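Local structure of isomaltodextranase (Arthrobacter globiformis, 5AWO) at residues Asn42-Ser47 with Ala268-Gly273; Val61-Leu66 with Ala111-Ala116; Gly185-Phe190 with Glu239-Ser244; Arg308-Leu313 with Asp513-Phe518; Trp405-Phe410 with Lys420-Ala425. The protein hydrolyses the (1->6)-alpha-D-glucosidic linkages of dextran-type polysaccharides, removing isomaltose units one after another from the non-reducing chain ends. All blocks are in the same frame, centred on the assembly; numbering follows the deposited sequence. Where two conformers were deposited one is given.

Interaction 1. Residues Asn42-Ser47 with Ala268-Gly273; sequences NIYGYS and ADADKG
Y44 reaches across to the A270-G273 turn at the C-terminal mouth of the (beta/alpha)8 barrel, where the start of helix 44-50, just after strand 39-42, faces the loop after strand 263-265. The packed part lies around the tyrosine. Its CG is anti to the backbone N (chi1 -173°), which carries the ring out from the start of helix 44-50, and CE2 lies 4.3 Å from A270 CB, met obliquely. The rings of F48 and F317 also meet Y44. At the end of the ring D271 N, near the ring plane, donates a bent hydrogen bond to Y44 OH (2.9 Å, 131°), so the side chain holds the backbone of a type II' turn. N42 OD1 accepts from Y44 N, a capping bond at the start of the helix.

The other side is looser and wetter. D269 touches the phenol oxygen, Y44 OH, through CB at 3.8 Å, while its OD1 is taken by a salt bridge with R265; its side chain lies about 6 Å from that of D201, the probable nucleophile. D271 turns its CB away from the tyrosine. A water at the ring edge, in its plane, is 2.6 Å from Y44 OH and donates to D269 OD2, also at 2.6 Å.

Interaction 2. Residues Val61-Leu66 with Ala111-Ala116; sequences VNIDWL and ANYLAA
Two neighbouring helices on the outside of the (beta/alpha)8 barrel, 56-68 and 107-116, meet here through I63 and D64 on one side and Y113 and L114 on the other. The short segments run nearly parallel, 22° apart, with axes 10.9 Å from each other. On the barrel side, I63 CG2 packs against L114 CD2 at 3.7 Å, the two side chains crossing at about a right angle, and both residues rest on A78 of strand 77-79. The same CG2 meets the edge of the Y113 ring at CE1, 3.8 Å away. Farther out, Y113 OH donates to the syn lone pair of D64 OD1 (2.5 Å); carboxylate and ring lie 29° apart, nearly coplanar. K60 forms a salt bridge with D64 OD2 and a hydrogen bond with Y113 OH, while R117 makes a cation-pi contact with the tyrosine. A carboxylate given both a phenol proton and a nearby lysine charge would probably stay ionised, and this polar group borders the apolar seam between the helices.

Interaction 3. Residues Gly185-Phe190 with Glu239-Ser244; sequences GYVRYF and EDMEVS
V187 is the first residue of helix segment 185-190 to meet M241, and it does so with both backbone and side chain. The methionine methyl, CE, lies 3.5 Å from V187 O and also 3.5 Å from V187 CG1. That branch is anti to the backbone N (chi1 173°), on the flank of the helix, where the valine also packs on A236 and A237 of helix 223-237. One turn later F190 offers its inner part: CB is 4.3 Å from M241 SD, and the backbone carbon F190 C is 4.2 Å from the same sulfur. The phenylalanine ring itself leads away from the methionine, meeting W107 edge-to-face and touching L198 of strand 197-200.

M241 reaches the helix with an extended chain that bends at its last torsion (chi3 68°), so the sulfur passes beside F190 while the methyl folds back to V187. Its side chain also rests on L198. No hydrogen bond joins the segments; the contact is buried and made by van der Waals packing, the methyl lying against a carbonyl oxygen as well as a valine branch. Two residues on, V243 N donates to OD2 of D262, the probable proton donor. Packing of an outer helix onto residues leading into an inner parallel strand is typical of the (beta/alpha)8 barrel.

Interaction 4. Residues Arg308-Leu313 with Asp513-Phe518; sequences RGQLIL and DPLVTF
R308 and T517 bury the most surface where the (beta/alpha)8 barrel meets the beta-sandwich carbohydrate-binding module, a member of CBM35. R308 lies in the loop that leads into barrel strand 312-314, and T517 on module strand 515-522. The threonine methyl makes the direct contact: T517 CG2 sits 3.8 Å from R308 O and 4.1 Å from R308 CB. Beyond CB the arginine bends at its second torsion (chi2 -46°) and leaves the contact, its NH1 and NH2 being hydrogen-bonded to the carbonyl oxygens of R33 and G371. Its side chain also touches L586 and L588 of the module.

Q310 adds the third part. The side chain is bent at chi2 and crosses L515 obliquely, with NE2 at 4.1 Å from L515 CD1. No direct hydrogen bond joins the two segments; a single water links them. T517 OG1, turned beside its own backbone N, is also hydrogen-bonded to T590 OG1 of the neighbouring module strand, so the hydroxyl is anchored within the module while it faces the barrel. The bridging water donates to R308 O (2.7 Å), accepts from Q310 NE2 (2.9 Å) and lies 2.8 Å from T517 OG1.

Interaction 5. Residues Trp405-Phe410 with Lys420-Ala425; sequences WGVALF and KTIDFA
L409 reaches from strand 405-410 across to strand 418-423, each part of its side chain meeting a different neighbour. Its CB lies 4.0 Å from K420 CB, both bonds from CA pointing toward the opposite strand. CG, anti to the carbonyl carbon (chi1 -54°), carries the two methyls deeper between the strands, where they part. CD1 settles 3.5 Å from K420 O, over the opposing backbone, while CD2 turns to I422 and comes within 3.9 Å of its CG1. Around the leucine, R395, F463 and L455 complete the packing.

No hydrogen bond links the two segments, which belong to different sheets: strand 405-410 lies within the seven-stranded sheet of the C-terminal beta sandwich found in the alpha-galactosidase family, and strand 418-423 pairs with 450-455 in the facing layer. The short segments run 155° apart, close to antiparallel, with axes 7.2 Å from each other. Two residues earlier in the strand, V407 CG1 meets I422 CB at 3.9 Å, the side chains crossing at a slant. At the other end the lysine lies beside the last carbonyl of strand 405-410, with K420 CG 3.4 Å and K420 CE 3.3 Å from F410 O. That oxygen is buried and has no polar partner in the model, whereas the ammonium group passes on to a salt bridge between K420 NZ and E394 OE1.

Overall arrangement
From the N terminus, segment 42-47 opens the loop of interaction 1, which closes 221 residues later at 268-273. Interactions 2 and 3 both close within that span, one after the other; all three belong to the (beta/alpha)8 barrel, joining loops at its mouth, two outer helices, and an outer helix with the approach to an inner strand. Interaction 4 begins at 308-313 after interaction 1 has closed and runs to 513-518, binding the barrel to the carbohydrate-binding module. Interaction 5, within this second span, joins the layers of the intervening beta sandwich. No loops cross. Interactions 3 and 4 touch through E242 and I312 of the barrel sheet.

Interaction 1. Residues Asn42-Ser47 with Ala268-Gly273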
# COMPACT_ATOMS: atom_id res chain seq x y z
N ASN A 42 -5.86 2.28 15.91
CA ASN A 42 -6.99 1.38 15.77
C ASN A 42 -7.34 0.71 17.09
O ASN A 42 -6.45 0.43 17.88
CB ASN A 42 -6.67 0.34 14.68
CG ASN A 42 -7.85 -0.57 14.35
OD1 ASN A 42 -8.18 -1.48 15.08
ND2 ASN A 42 -8.48 -0.35 13.16
N ILE A 43 -8.62 0.45 17.30
CA ILE A 43 -9.14 -0.13 18.53
C ILE A 43 -8.77 -1.60 18.75
O ILE A 43 -9.14 -2.17 19.75
CB ILE A 43 -10.70 -0.03 18.60
CG1 ILE A 43 -11.38 -0.94 17.56
CG2 ILE A 43 -11.16 1.42 18.46
CD1 ILE A 43 -12.85 -1.18 17.79
N TYR A 44 -8.03 -2.22 17.83
CA TYR A 44 -7.76 -3.66 17.91
C TYR A 44 -7.04 -4.07 19.20
O TYR A 44 -7.27 -5.15 19.69
CB TYR A 44 -6.92 -4.06 16.71
CG TYR A 44 -6.66 -5.53 16.50
CD1 TYR A 44 -7.55 -6.31 15.76
CD2 TYR A 44 -5.48 -6.15 16.98
CE1 TYR A 44 -7.30 -7.65 15.52
CE2 TYR A 44 -5.22 -7.47 16.71
CZ TYR A 44 -6.11 -8.21 15.98
OH TYR A 44 -5.83 -9.53 15.72
N GLY A 45 -6.19 -3.19 19.76
CA GLY A 45 -5.50 -3.51 21.00
C GLY A 45 -6.43 -3.67 22.17
O GLY A 45 -6.10 -4.36 23.13
N TYR A 46 -7.59 -3.02 22.10
CA TYR A 46 -8.65 -3.27 23.05
C TYR A 46 -9.46 -4.49 22.65
O TYR A 46 -9.63 -5.44 23.42
CB TYR A 46 -9.61 -2.05 23.20
CG TYR A 46 -10.69 -2.36 24.23
CD1 TYR A 46 -11.82 -3.12 23.91
CD2 TYR A 46 -10.52 -1.98 25.56
CE1 TYR A 46 -12.76 -3.45 24.87
CE2 TYR A 46 -11.48 -2.28 26.51
CZ TYR A 46 -12.57 -3.05 26.17
OH TYR A 46 -13.53 -3.38 27.13
N SER A 47 -10.00 -4.49 21.43
CA SER A 47 -11.05 -5.42 21.12
C SER A 47 -10.56 -6.85 20.92
O SER A 47 -11.29 -7.80 21.20
CB SER A 47 -11.86 -4.95 19.88
OG SER A 47 -12.66 -3.83 20.23
N ALA A 268 -1.18 -12.34 7.87
CA ALA A 268 -2.18 -12.75 8.83
C ALA A 268 -2.38 -11.66 9.90
O ALA A 268 -1.48 -10.84 10.12
CB ALA A 268 -1.74 -14.04 9.49
N ASP A 269 -3.53 -11.66 10.56
CA ASP A 269 -3.82 -10.63 11.55
C ASP A 269 -2.71 -10.53 12.60
O ASP A 269 -2.13 -11.52 13.01
CB ASP A 269 -5.11 -10.96 12.32
CG ASP A 269 -6.38 -10.89 11.48
OD1 ASP A 269 -6.35 -10.67 10.25
OD2 ASP A 269 -7.47 -11.08 12.07
N ALA A 270 -2.50 -9.32 13.12
CA ALA A 270 -1.51 -9.13 14.18
C ALA A 270 -1.77 -10.04 15.39
O ALA A 270 -0.82 -10.48 16.04
CB ALA A 270 -1.47 -7.66 14.61
N ASP A 271 -3.03 -10.30 15.72
CA ASP A 271 -3.38 -11.26 16.78
C ASP A 271 -2.68 -10.84 18.07
O ASP A 271 -2.67 -9.64 18.40
CB ASP A 271 -3.07 -12.68 16.25
CG ASP A 271 -3.68 -13.83 17.07
OD1 ASP A 271 -3.02 -14.24 18.05
OD2 ASP A 271 -4.74 -14.39 16.70
N LYS A 272 -2.08 -11.80 18.78
CA LYS A 272 -1.35 -11.54 20.02
C LYS A 272 -0.02 -10.82 19.81
O LYS A 272 0.66 -10.49 20.78
CB LYS A 272 -1.08 -12.87 20.73
CG LYS A 272 -0.16 -13.79 19.99
CD LYS A 272 -0.18 -15.21 20.53
CE LYS A 272 0.58 -15.34 21.84
NZ LYS A 272 2.04 -15.14 21.64
N GLY A 273 0.35 -10.53 18.58
CA GLY A 273 1.49 -9.68 18.33
C GLY A 273 2.78 -10.44 18.55
O GLY A 273 2.88 -11.67 18.39
O HOH W 1 -7.59 -11.20 14.68

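Interaction 2. Residues Val61-Leu66 with Ala111-Ala116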
# COMPACT_ATOMS: atom_id res chain seq x y z
N VAL A 61 -11.44 7.81 25.90
CA VAL A 61 -10.20 7.98 26.66
C VAL A 61 -8.99 7.74 25.75
O VAL A 61 -8.01 8.48 25.79
CB VAL A 61 -10.19 7.13 27.95
CG1 VAL A 61 -8.87 7.27 28.69
CG2 VAL A 61 -11.30 7.60 28.89
N ASN A 62 -9.08 6.75 24.87
CA ASN A 62 -8.01 6.58 23.87
C ASN A 62 -7.85 7.77 22.95
O ASN A 62 -6.73 8.22 22.69
CB ASN A 62 -8.22 5.31 23.04
CG ASN A 62 -7.82 4.05 23.79
OD1 ASN A 62 -8.65 3.25 24.24
ND2 ASN A 62 -6.53 3.90 23.97
N ILE A 63 -8.97 8.33 22.47
CA ILE A 63 -8.90 9.50 21.62
C ILE A 63 -8.21 10.68 22.36
O ILE A 63 -7.38 11.38 21.78
CB ILE A 63 -10.28 9.96 21.11
CG1 ILE A 63 -10.80 8.94 20.08
CG2 ILE A 63 -10.23 11.37 20.54
CD1 ILE A 63 -12.25 9.16 19.71
N ASP A 64 -8.61 10.89 23.61
CA ASP A 64 -8.04 12.01 24.38
C ASP A 64 -6.54 11.81 24.59
O ASP A 64 -5.76 12.76 24.49
CB ASP A 64 -8.77 12.17 25.72
CG ASP A 64 -10.22 12.65 25.55
OD1 ASP A 64 -10.54 13.19 24.48
OD2 ASP A 64 -11.00 12.49 26.52
N TRP A 65 -6.14 10.57 24.82
CA TRP A 65 -4.72 10.21 24.93
C TRP A 65 -4.00 10.45 23.61
O TRP A 65 -2.94 11.05 23.59
CB TRP A 65 -4.59 8.76 25.40
CG TRP A 65 -3.26 8.10 25.16
CD1 TRP A 65 -2.06 8.40 25.75
CD2 TRP A 65 -3.01 7.01 24.28
NE1 TRP A 65 -1.09 7.55 25.29
CE2 TRP A 65 -1.65 6.67 24.40
CE3 TRP A 65 -3.82 6.26 23.42
CZ2 TRP A 65 -1.08 5.64 23.67
CZ3 TRP A 65 -3.24 5.22 22.70
CH2 TRP A 65 -1.89 4.93 22.83
N LEU A 66 -4.59 10.04 22.48
CA LEU A 66 -3.98 10.29 21.20
C LEU A 66 -3.85 11.78 20.94
O LEU A 66 -2.84 12.25 20.44
CB LEU A 66 -4.79 9.67 20.05
CG LEU A 66 -4.82 8.15 20.06
CD1 LEU A 66 -5.94 7.70 19.14
CD2 LEU A 66 -3.49 7.56 19.65
N ALA A 111 -16.95 12.18 14.81
CA ALA A 111 -16.15 12.88 13.81
C ALA A 111 -15.92 14.34 14.22
O ALA A 111 -14.84 14.88 14.03
CB ALA A 111 -16.78 12.79 12.44
N ASN A 112 -16.94 14.99 14.80
CA ASN A 112 -16.74 16.35 15.29
C ASN A 112 -15.85 16.44 16.53
O ASN A 112 -15.04 17.37 16.65
CB ASN A 112 -18.09 17.02 15.57
CG ASN A 112 -17.92 18.47 15.96
OD1 ASN A 112 -17.54 19.29 15.13
ND2 ASN A 112 -18.15 18.79 17.23
N TYR A 113 -15.99 15.49 17.46
CA TYR A 113 -15.17 15.42 18.67
C TYR A 113 -13.71 15.29 18.23
O TYR A 113 -12.82 15.98 18.74
CB TYR A 113 -15.62 14.23 19.54
CG TYR A 113 -14.92 14.08 20.88
CD1 TYR A 113 -13.66 13.49 20.97
CD2 TYR A 113 -15.53 14.51 22.07
CE1 TYR A 113 -13.03 13.34 22.20
CE2 TYR A 113 -14.91 14.37 23.29
CZ TYR A 113 -13.65 13.80 23.35
OH TYR A 113 -13.03 13.66 24.58
N LEU A 114 -13.46 14.39 17.27
CA LEU A 114 -12.12 14.25 16.69
C LEU A 114 -11.63 15.54 16.01
O LEU A 114 -10.50 15.98 16.22
CB LEU A 114 -12.09 13.04 15.72
CG LEU A 114 -12.07 11.67 16.40
CD1 LEU A 114 -12.66 10.56 15.53
CD2 LEU A 114 -10.66 11.29 16.83
N ALA A 115 -12.49 16.18 15.23
CA ALA A 115 -12.15 17.44 14.57
C ALA A 115 -11.70 18.51 15.57
O ALA A 115 -10.72 19.23 15.32
CB ALA A 115 -13.33 17.95 13.77
N ALA A 116 -12.36 18.57 16.73
CA ALA A 116 -11.99 19.58 17.75
C ALA A 116 -10.58 19.33 18.29
O ALA A 116 -9.93 20.23 18.85
CB ALA A 116 -13.00 19.59 18.90

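Interaction 3. Residues Gly185-Phe190 with Glu239-Ser244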
# COMPACT_ATOMS: atom_id res chain seq x y z
N GLY A 185 -24.00 4.31 -1.90
CA GLY A 185 -24.51 5.14 -0.83
C GLY A 185 -23.83 4.89 0.52
O GLY A 185 -23.66 5.82 1.29
N TYR A 186 -23.49 3.63 0.80
CA TYR A 186 -22.83 3.27 2.07
C TYR A 186 -21.43 3.87 2.14
O TYR A 186 -21.03 4.47 3.14
CB TYR A 186 -22.75 1.74 2.28
CG TYR A 186 -23.02 1.27 3.70
CD1 TYR A 186 -22.76 2.07 4.79
CD2 TYR A 186 -23.54 -0.00 3.92
CE1 TYR A 186 -23.04 1.65 6.07
CE2 TYR A 186 -23.82 -0.45 5.19
CZ TYR A 186 -23.60 0.38 6.27
OH TYR A 186 -23.93 -0.02 7.55
N VAL A 187 -20.71 3.74 1.03
CA VAL A 187 -19.36 4.28 0.90
C VAL A 187 -19.41 5.81 1.03
O VAL A 187 -18.66 6.41 1.80
CB VAL A 187 -18.70 3.79 -0.37
CG1 VAL A 187 -17.37 4.48 -0.59
CG2 VAL A 187 -18.50 2.28 -0.30
N ARG A 188 -20.31 6.44 0.27
CA ARG A 188 -20.45 7.91 0.39
C ARG A 188 -20.97 8.39 1.73
O ARG A 188 -20.60 9.48 2.17
CB ARG A 188 -21.30 8.46 -0.75
CG ARG A 188 -20.67 8.33 -2.12
CD ARG A 188 -21.27 9.25 -3.17
NE ARG A 188 -20.75 8.97 -4.51
CZ ARG A 188 -21.34 8.21 -5.43
NH1 ARG A 188 -22.51 7.61 -5.21
NH2 ARG A 188 -20.76 8.04 -6.61
N TYR A 189 -21.77 7.60 2.41
CA TYR A 189 -22.21 7.91 3.76
C TYR A 189 -21.03 8.16 4.69
O TYR A 189 -20.97 9.17 5.40
CB TYR A 189 -23.08 6.78 4.25
CG TYR A 189 -23.50 6.78 5.70
CD1 TYR A 189 -24.54 7.59 6.17
CD2 TYR A 189 -22.88 5.92 6.61
CE1 TYR A 189 -24.94 7.54 7.48
CE2 TYR A 189 -23.28 5.86 7.92
CZ TYR A 189 -24.32 6.67 8.37
OH TYR A 189 -24.74 6.60 9.69
N PHE A 190 -20.04 7.27 4.66
CA PHE A 190 -18.86 7.50 5.48
C PHE A 190 -17.99 8.63 4.96
O PHE A 190 -17.51 9.47 5.73
CB PHE A 190 -18.06 6.19 5.66
CG PHE A 190 -18.80 5.16 6.49
CD1 PHE A 190 -19.14 5.45 7.79
CD2 PHE A 190 -19.17 3.93 5.98
CE1 PHE A 190 -19.83 4.53 8.55
CE2 PHE A 190 -19.85 3.00 6.75
CZ PHE A 190 -20.20 3.31 8.04
N GLU A 239 -11.57 10.19 -4.83
CA GLU A 239 -10.27 10.67 -4.39
C GLU A 239 -10.28 11.16 -2.96
O GLU A 239 -9.24 11.57 -2.45
CB GLU A 239 -9.81 11.82 -5.32
CG GLU A 239 -9.56 11.34 -6.72
CD GLU A 239 -8.29 10.50 -6.83
OE1 GLU A 239 -7.24 11.09 -6.98
OE2 GLU A 239 -8.39 9.26 -6.91
N ASP A 240 -11.43 11.17 -2.30
CA ASP A 240 -11.52 11.78 -0.99
C ASP A 240 -11.31 10.79 0.15
O ASP A 240 -10.93 11.19 1.24
CB ASP A 240 -12.86 12.53 -0.81
CG ASP A 240 -12.88 13.86 -1.57
OD1 ASP A 240 -12.20 13.98 -2.57
OD2 ASP A 240 -13.58 14.79 -1.16
N MET A 241 -11.58 9.52 -0.11
CA MET A 241 -11.54 8.48 0.94
C MET A 241 -10.70 7.31 0.46
O MET A 241 -10.85 6.80 -0.64
CB MET A 241 -12.95 8.01 1.28
CG MET A 241 -12.96 7.14 2.55
SD MET A 241 -14.64 6.87 3.19
CE MET A 241 -15.19 5.85 1.81
N GLU A 242 -9.76 6.93 1.32
CA GLU A 242 -8.82 5.86 1.04
C GLU A 242 -9.45 4.49 1.27
O GLU A 242 -10.14 4.27 2.26
CB GLU A 242 -7.58 6.04 1.94
CG GLU A 242 -6.38 5.18 1.54
CD GLU A 242 -5.07 5.66 2.15
OE1 GLU A 242 -5.08 6.20 3.28
OE2 GLU A 242 -4.04 5.49 1.45
N VAL A 243 -9.21 3.58 0.33
CA VAL A 243 -9.85 2.26 0.33
C VAL A 243 -8.82 1.21 0.78
O VAL A 243 -7.89 0.89 0.04
CB VAL A 243 -10.39 1.94 -1.09
CG1 VAL A 243 -10.96 0.53 -1.18
CG2 VAL A 243 -11.47 2.95 -1.53
N SER A 244 -9.03 0.70 2.00
CA SER A 244 -8.20 -0.37 2.59
C SER A 244 -8.90 -1.70 2.47
O SER A 244 -10.04 -1.87 2.94
CB SER A 244 -7.92 -0.03 4.05
OG SER A 244 -7.53 -1.17 4.78

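Interaction 4. Residues Arg308-Leu313 with Asp513-Phe518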
# COMPACT_ATOMS: atom_id res chain seq x y z
N ARG A 308 4.18 4.17 -6.33
CA ARG A 308 3.27 5.25 -6.67
C ARG A 308 2.28 4.83 -7.75
O ARG A 308 2.69 4.42 -8.85
CB ARG A 308 4.05 6.50 -7.13
CG ARG A 308 5.07 7.03 -6.13
CD ARG A 308 4.54 7.13 -4.70
NE ARG A 308 5.57 7.67 -3.80
CZ ARG A 308 5.75 8.97 -3.51
NH1 ARG A 308 4.96 9.91 -4.01
NH2 ARG A 308 6.72 9.33 -2.69
N GLY A 309 1.00 4.94 -7.40
CA GLY A 309 -0.12 4.61 -8.26
C GLY A 309 -0.50 3.15 -8.34
O GLY A 309 -1.50 2.84 -8.97
N GLN A 310 0.27 2.27 -7.68
CA GLN A 310 -0.04 0.84 -7.60
C GLN A 310 -0.74 0.59 -6.26
O GLN A 310 -1.70 1.27 -5.97
CB GLN A 310 1.23 0.01 -7.85
CG GLN A 310 1.91 0.33 -9.18
CD GLN A 310 0.98 0.12 -10.38
OE1 GLN A 310 0.32 -0.93 -10.48
NE2 GLN A 310 0.95 1.10 -11.28
N LEU A 311 -0.23 -0.30 -5.40
CA LEU A 311 -0.85 -0.53 -4.10
C LEU A 311 0.10 -0.12 -2.97
O LEU A 311 1.34 -0.24 -3.08
CB LEU A 311 -1.21 -1.99 -3.93
CG LEU A 311 -2.49 -2.43 -4.63
CD1 LEU A 311 -2.56 -3.93 -4.70
CD2 LEU A 311 -3.71 -1.85 -3.91
N ILE A 312 -0.49 0.36 -1.89
CA ILE A 312 0.20 0.44 -0.60
C ILE A 312 0.03 -0.89 0.14
O ILE A 312 -1.09 -1.39 0.29
CB ILE A 312 -0.31 1.63 0.23
CG1 ILE A 312 0.10 2.96 -0.41
CG2 ILE A 312 0.22 1.58 1.66
CD1 ILE A 312 -0.65 4.16 0.04
N LEU A 313 1.14 -1.50 0.54
CA LEU A 313 1.08 -2.76 1.28
C LEU A 313 0.87 -2.51 2.77
O LEU A 313 1.53 -1.67 3.36
CB LEU A 313 2.35 -3.57 1.02
CG LEU A 313 2.74 -3.78 -0.44
CD1 LEU A 313 3.94 -4.70 -0.56
CD2 LEU A 313 1.59 -4.31 -1.28
N ASP A 513 -0.99 -1.80 -20.29
CA ASP A 513 0.30 -1.50 -20.87
C ASP A 513 1.38 -1.56 -19.79
O ASP A 513 1.24 -0.92 -18.75
CB ASP A 513 0.26 -0.12 -21.50
CG ASP A 513 -0.71 -0.04 -22.67
OD1 ASP A 513 -0.87 -1.08 -23.35
OD2 ASP A 513 -1.34 1.02 -22.83
N PRO A 514 2.47 -2.28 -20.04
CA PRO A 514 3.54 -2.29 -19.02
C PRO A 514 4.14 -0.91 -18.82
O PRO A 514 4.29 -0.14 -19.78
CB PRO A 514 4.58 -3.24 -19.59
CG PRO A 514 4.06 -3.78 -20.86
CD PRO A 514 2.82 -3.06 -21.24
N LEU A 515 4.47 -0.58 -17.57
CA LEU A 515 4.97 0.74 -17.26
C LEU A 515 5.84 0.74 -16.00
O LEU A 515 5.80 -0.20 -15.20
CB LEU A 515 3.82 1.76 -17.12
CG LEU A 515 2.76 1.49 -16.03
CD1 LEU A 515 3.20 1.91 -14.62
CD2 LEU A 515 1.40 2.12 -16.36
N VAL A 516 6.57 1.84 -15.86
CA VAL A 516 7.37 2.15 -14.67
C VAL A 516 7.06 3.57 -14.27
O VAL A 516 6.98 4.48 -15.12
CB VAL A 516 8.88 2.02 -14.91
CG1 VAL A 516 9.68 2.36 -13.66
CG2 VAL A 516 9.21 0.62 -15.38
N THR A 517 6.86 3.79 -12.98
CA THR A 517 6.56 5.11 -12.44
C THR A 517 7.61 5.54 -11.43
O THR A 517 7.94 4.79 -10.49
CB THR A 517 5.16 5.18 -11.80
OG1 THR A 517 4.17 4.90 -12.81
CG2 THR A 517 4.87 6.50 -11.16
N PHE A 518 8.09 6.76 -11.61
CA PHE A 518 9.07 7.42 -10.75
C PHE A 518 8.44 8.65 -10.14
O PHE A 518 7.73 9.40 -10.82
CB PHE A 518 10.30 7.89 -11.54
CG PHE A 518 11.02 6.81 -12.28
CD1 PHE A 518 12.07 6.12 -11.69
CD2 PHE A 518 10.69 6.52 -13.60
CE1 PHE A 518 12.76 5.14 -12.38
CE2 PHE A 518 11.37 5.55 -14.29
CZ PHE A 518 12.41 4.85 -13.69
O HOH W 2 2.03 3.83 -11.45

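Interaction 5. Residues Trp405-Phe410 with Lys420-Ala425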
# COMPACT_ATOMS: atom_id res chain seq x y z
N TRP A 405 17.42 8.33 -0.25
CA TRP A 405 16.94 6.97 -0.04
C TRP A 405 16.70 6.68 1.43
O TRP A 405 17.37 7.23 2.32
CB TRP A 405 17.98 5.99 -0.52
CG TRP A 405 18.24 6.02 -2.02
CD1 TRP A 405 18.86 7.02 -2.75
CD2 TRP A 405 17.89 4.99 -2.96
NE1 TRP A 405 18.90 6.65 -4.08
CE2 TRP A 405 18.30 5.43 -4.23
CE3 TRP A 405 17.24 3.75 -2.85
CZ2 TRP A 405 18.11 4.66 -5.38
CZ3 TRP A 405 17.06 2.98 -4.01
CH2 TRP A 405 17.49 3.45 -5.25
N GLY A 406 15.78 5.76 1.65
CA GLY A 406 15.68 5.05 2.92
C GLY A 406 16.23 3.64 2.72
O GLY A 406 15.84 2.95 1.78
N VAL A 407 17.15 3.22 3.60
CA VAL A 407 17.74 1.89 3.54
C VAL A 407 17.55 1.22 4.90
O VAL A 407 17.91 1.81 5.93
CB VAL A 407 19.25 1.97 3.18
CG1 VAL A 407 19.91 0.60 3.22
CG2 VAL A 407 19.45 2.67 1.83
N ALA A 408 16.99 0.00 4.91
CA ALA A 408 16.73 -0.72 6.18
C ALA A 408 17.30 -2.12 6.13
O ALA A 408 17.20 -2.82 5.13
CB ALA A 408 15.24 -0.75 6.46
N LEU A 409 17.97 -2.50 7.23
CA LEU A 409 18.68 -3.76 7.34
C LEU A 409 18.11 -4.50 8.57
O LEU A 409 17.91 -3.88 9.61
CB LEU A 409 20.16 -3.52 7.53
CG LEU A 409 20.85 -2.63 6.50
CD1 LEU A 409 22.27 -2.31 6.92
CD2 LEU A 409 20.85 -3.23 5.12
N PHE A 410 17.85 -5.81 8.40
CA PHE A 410 17.16 -6.60 9.42
C PHE A 410 17.92 -7.89 9.68
O PHE A 410 18.49 -8.47 8.77
CB PHE A 410 15.74 -6.95 8.95
CG PHE A 410 14.87 -5.76 8.71
CD1 PHE A 410 14.11 -5.22 9.73
CD2 PHE A 410 14.79 -5.19 7.45
CE1 PHE A 410 13.34 -4.09 9.54
CE2 PHE A 410 13.97 -4.10 7.24
CZ PHE A 410 13.25 -3.54 8.27
N LYS A 420 24.60 -7.28 7.77
CA LYS A 420 23.83 -6.98 6.59
C LYS A 420 24.37 -5.71 5.96
O LYS A 420 24.72 -4.77 6.68
CB LYS A 420 22.36 -6.76 6.95
CG LYS A 420 21.66 -7.95 7.58
CD LYS A 420 21.55 -9.13 6.63
CE LYS A 420 20.76 -10.27 7.24
NZ LYS A 420 20.76 -11.51 6.40
N THR A 421 24.39 -5.68 4.63
CA THR A 421 25.00 -4.56 3.89
C THR A 421 24.21 -4.28 2.62
O THR A 421 23.76 -5.22 1.94
CB THR A 421 26.46 -4.90 3.52
OG1 THR A 421 27.23 -5.08 4.71
CG2 THR A 421 27.09 -3.82 2.69
N ILE A 422 24.05 -3.00 2.33
CA ILE A 422 23.57 -2.54 1.04
C ILE A 422 24.65 -1.64 0.44
O ILE A 422 25.05 -0.64 1.03
CB ILE A 422 22.21 -1.81 1.16
CG1 ILE A 422 21.07 -2.85 1.28
CG2 ILE A 422 21.93 -0.91 -0.05
CD1 ILE A 422 20.81 -3.63 0.03
N ASP A 423 25.10 -2.03 -0.75
CA ASP A 423 26.14 -1.31 -1.47
C ASP A 423 25.49 -0.39 -2.49
O ASP A 423 24.61 -0.81 -3.26
CB ASP A 423 27.04 -2.32 -2.17
CG ASP A 423 28.25 -1.66 -2.78
OD1 ASP A 423 28.16 -1.08 -3.89
OD2 ASP A 423 29.30 -1.68 -2.12
N PHE A 424 25.87 0.88 -2.47
CA PHE A 424 25.16 1.89 -3.25
C PHE A 424 25.34 1.74 -4.75
O PHE A 424 24.45 2.12 -5.50
CB PHE A 424 25.48 3.32 -2.79
CG PHE A 424 25.24 3.56 -1.30
CD1 PHE A 424 24.31 2.79 -0.60
CD2 PHE A 424 25.97 4.51 -0.60
CE1 PHE A 424 24.09 3.02 0.75
CE2 PHE A 424 25.74 4.74 0.75
CZ PHE A 424 24.81 3.98 1.43
N ALA A 425 26.48 1.18 -5.15
CA ALA A 425 26.73 0.88 -6.56
C ALA A 425 26.17 -0.48 -6.94
O ALA A 425 25.32 -0.56 -7.85
CB ALA A 425 28.22 0.95 -6.87